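Mandelate racemase / muconate lactonizing enzyme family protein (Agrobacterium tumefaciens, PDB 4DXK) belongs to the mandelate racemase subgroup of the enolase superfamily and probably acts as a lyase or racemase, its precise reaction not being established. Local coordinates at residues G32-F36 / I292-G296. Numbering follows the deposited sequence.
Sequences GETFF and ISWCG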
ATOM      1  N   GLY A  32     -23.691 -31.942  21.911  1.00  8.60           N
ATOM      2  CA  GLY A  32     -22.532 -31.167  21.500  1.00  8.32           C
ATOM      3  C   GLY A  32     -21.355 -31.478  22.408  1.00  7.58           C
ATOM      4  O   GLY A  32     -21.495 -32.171  23.413  1.00  8.49           O
ATOM      5  N   GLU A  33     -20.192 -30.928  22.077  1.00  7.92           N
ATOM      6  CA  GLU A  33     -18.951 -31.290  22.744  1.00  7.47           C
ATOM      7  C   GLU A  33     -17.938 -30.184  22.561  1.00  7.11           C
ATOM      8  O   GLU A  33     -17.938 -29.506  21.538  1.00  8.06           O
ATOM      9  CB  GLU A  33     -18.418 -32.589  22.122  1.00  9.12           C
ATOM     10  CG  GLU A  33     -17.194 -33.231  22.757  1.00  9.86           C
ATOM     11  CD  GLU A  33     -16.678 -34.367  21.881  1.00  9.63           C
ATOM     12  OE1 GLU A  33     -17.091 -35.539  22.073  1.00  9.78           O
ATOM     13  OE2 GLU A  33     -15.903 -34.068  20.947  1.00  9.85           O
ATOM     14  N   THR A  34     -17.060 -30.020  23.539  1.00  8.16           N
ATOM     15  CA  THR A  34     -15.875 -29.197  23.368  1.00  8.41           C
ATOM     16  C   THR A  34     -14.744 -29.777  24.216  1.00  8.40           C
ATOM     17  O   THR A  34     -14.913 -30.812  24.867  1.00 10.38           O
ATOM     18  CB  THR A  34     -16.153 -27.693  23.637  1.00  7.56           C
ATOM     19  OG1 THR A  34     -15.007 -26.924  23.256  1.00  7.86           O
ATOM     20  CG2 THR A  34     -16.466 -27.447  25.096  1.00  8.70           C
ATOM     21  N   PHE A  35     -13.593 -29.117  24.184  1.00  8.91           N
ATOM     22  CA  PHE A  35     -12.365 -29.681  24.724  1.00  7.93           C
ATOM     23  C   PHE A  35     -11.541 -28.558  25.331  1.00  8.90           C
ATOM     24  O   PHE A  35     -11.442 -27.471  24.746  1.00  9.15           O
ATOM     25  CB  PHE A  35     -11.588 -30.337  23.574  1.00  9.99           C
ATOM     26  CG  PHE A  35     -10.500 -31.287  24.001  1.00 10.97           C
ATOM     27  CD1 PHE A  35     -10.793 -32.624  24.205  1.00 13.81           C
ATOM     28  CD2 PHE A  35      -9.182 -30.867  24.129  1.00 12.82           C
ATOM     29  CE1 PHE A  35      -9.796 -33.531  24.557  1.00 15.47           C
ATOM     30  CE2 PHE A  35      -8.181 -31.766  24.484  1.00 15.80           C
ATOM     31  CZ  PHE A  35      -8.496 -33.094  24.697  1.00 16.27           C
ATOM     32  N   PHE A  36     -10.948 -28.852  26.492  1.00  8.75           N
ATOM     33  CA  PHE A  36     -10.114 -27.960  27.325  1.00  8.78           C
ATOM     34  C   PHE A  36     -10.945 -27.123  28.281  1.00  8.68           C
ATOM     35  O   PHE A  36     -11.964 -26.536  27.902  1.00  9.28           O
ATOM     36  CB  PHE A  36      -9.173 -27.041  26.537  1.00  9.78           C
ATOM     37  CG  PHE A  36      -8.019 -27.745  25.882  1.00 11.48           C
ATOM     38  CD1 PHE A  36      -7.213 -28.635  26.588  1.00 14.48           C
ATOM     39  CD2 PHE A  36      -7.713 -27.482  24.549  1.00 14.03           C
ATOM     40  CE1 PHE A  36      -6.140 -29.266  25.964  1.00 19.85           C
ATOM     41  CE2 PHE A  36      -6.635 -28.100  23.926  1.00 15.51           C
ATOM     42  CZ  PHE A  36      -5.851 -28.994  24.631  1.00 20.09           C
ATOM     43  N   ILE A 292     -14.317 -26.810  15.207  1.00  7.03           N
ATOM     44  CA  ILE A 292     -15.705 -26.399  15.320  1.00  8.36           C
ATOM     45  C   ILE A 292     -16.130 -26.129  16.758  1.00  7.31           C
ATOM     46  O   ILE A 292     -17.045 -25.344  16.992  1.00  8.03           O
ATOM     47  CB  ILE A 292     -16.658 -27.433  14.688  1.00  8.03           C
ATOM     48  CG1 ILE A 292     -16.532 -28.784  15.377  1.00  9.76           C
ATOM     49  CG2 ILE A 292     -16.407 -27.561  13.189  1.00  8.63           C
ATOM     50  CD1 ILE A 292     -17.557 -29.770  14.884  1.00 12.55           C
ATOM     51  N   SER A 293     -15.472 -26.780  17.712  1.00  7.55           N
ATOM     52  CA  SER A 293     -15.796 -26.607  19.130  1.00  7.75           C
ATOM     53  C   SER A 293     -15.048 -25.455  19.795  1.00  7.06           C
ATOM     54  O   SER A 293     -15.267 -25.182  20.984  1.00  7.65           O
ATOM     55  CB  SER A 293     -15.565 -27.903  19.919  1.00  9.09           C
ATOM     56  OG  SER A 293     -14.194 -28.160  20.157  1.00  8.81           O
ATOM     57  N   TRP A 294     -14.160 -24.802  19.036  1.00  7.29           N
ATOM     58  CA  TRP A 294     -13.346 -23.694  19.531  1.00  7.33           C
ATOM     59  C   TRP A 294     -13.604 -22.398  18.759  1.00  7.42           C
ATOM     60  O   TRP A 294     -13.098 -21.355  19.166  1.00  8.23           O
ATOM     61  CB  TRP A 294     -11.847 -24.024  19.433  1.00  7.73           C
ATOM     62  CG  TRP A 294     -11.394 -25.181  20.275  1.00  7.00           C
ATOM     63  CD1 TRP A 294     -12.080 -25.770  21.300  1.00  7.93           C
ATOM     64  CD2 TRP A 294     -10.164 -25.917  20.139  1.00  7.21           C
ATOM     65  NE1 TRP A 294     -11.348 -26.811  21.817  1.00  8.97           N
ATOM     66  CE2 TRP A 294     -10.168 -26.920  21.129  1.00  8.11           C
ATOM     67  CE3 TRP A 294      -9.046 -25.802  19.303  1.00  7.90           C
ATOM     68  CZ2 TRP A 294      -9.108 -27.815  21.294  1.00  9.15           C
ATOM     69  CZ3 TRP A 294      -7.998 -26.696  19.461  1.00  8.92           C
ATOM     70  CH2 TRP A 294      -8.033 -27.682  20.453  1.00  9.66           C
ATOM     71  N   CYS A 295     -14.355 -22.455  17.650  1.00  7.08           N
ATOM     72  CA  CYS A 295     -14.417 -21.322  16.719  1.00  7.41           C
ATOM     73  C   CYS A 295     -15.780 -20.674  16.602  1.00  8.12           C
ATOM     74  O   CYS A 295     -15.927 -19.721  15.836  1.00  8.29           O
ATOM     75  CB  CYS A 295     -13.958 -21.749  15.315  1.00  8.63           C
ATOM     76  SG  CYS A 295     -15.161 -22.739  14.406  1.00  9.01           S
ATOM     77  N   GLY A 296     -16.772 -21.207  17.310  1.00  7.29           N
ATOM     78  CA  GLY A 296     -18.142 -20.729  17.177  1.00  8.77           C
ATOM     79  C   GLY A 296     -19.115 -21.752  16.603  1.00  9.63           C
ATOM     80  O   GLY A 296     -20.206 -21.394  16.146  1.00 10.94           O
TER
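Two hydrogen bonds join the end of strand 30-35, in the N-terminal domain, to the loop that follows barrel strand 287-290. T34 OG1 donates to S293 O at 2.9 Å, and the indole W294 NE1 donates to F35 O at 3.0 Å, with the donors on opposite segments. The nearest CA atoms, those of T34 and S293, are 5.0 Å apart; here S293 CB packs 3.3 Å from E33 O, while the S293 hydroxyl is hydrogen-bonded to D291. Apolar contact centres on the benzene ring of W294: F36 CD2 lies 3.6 Å from W294 CZ2, the rings nearly parallel (24°) but offset so they hardly overlap, and F35 CD2 is 4.2 Å from W294 CZ2. W294 also meets H318 and E268, a sodium ligand, placing the contact beside the metal site, where the capping domain closes over the barrel mouth, as in the enolase superfamily. Helix 79-99 packs on T34 and W294, helix 323-335 on E33 and S293, and L72 of a second subunit on F36 and W294.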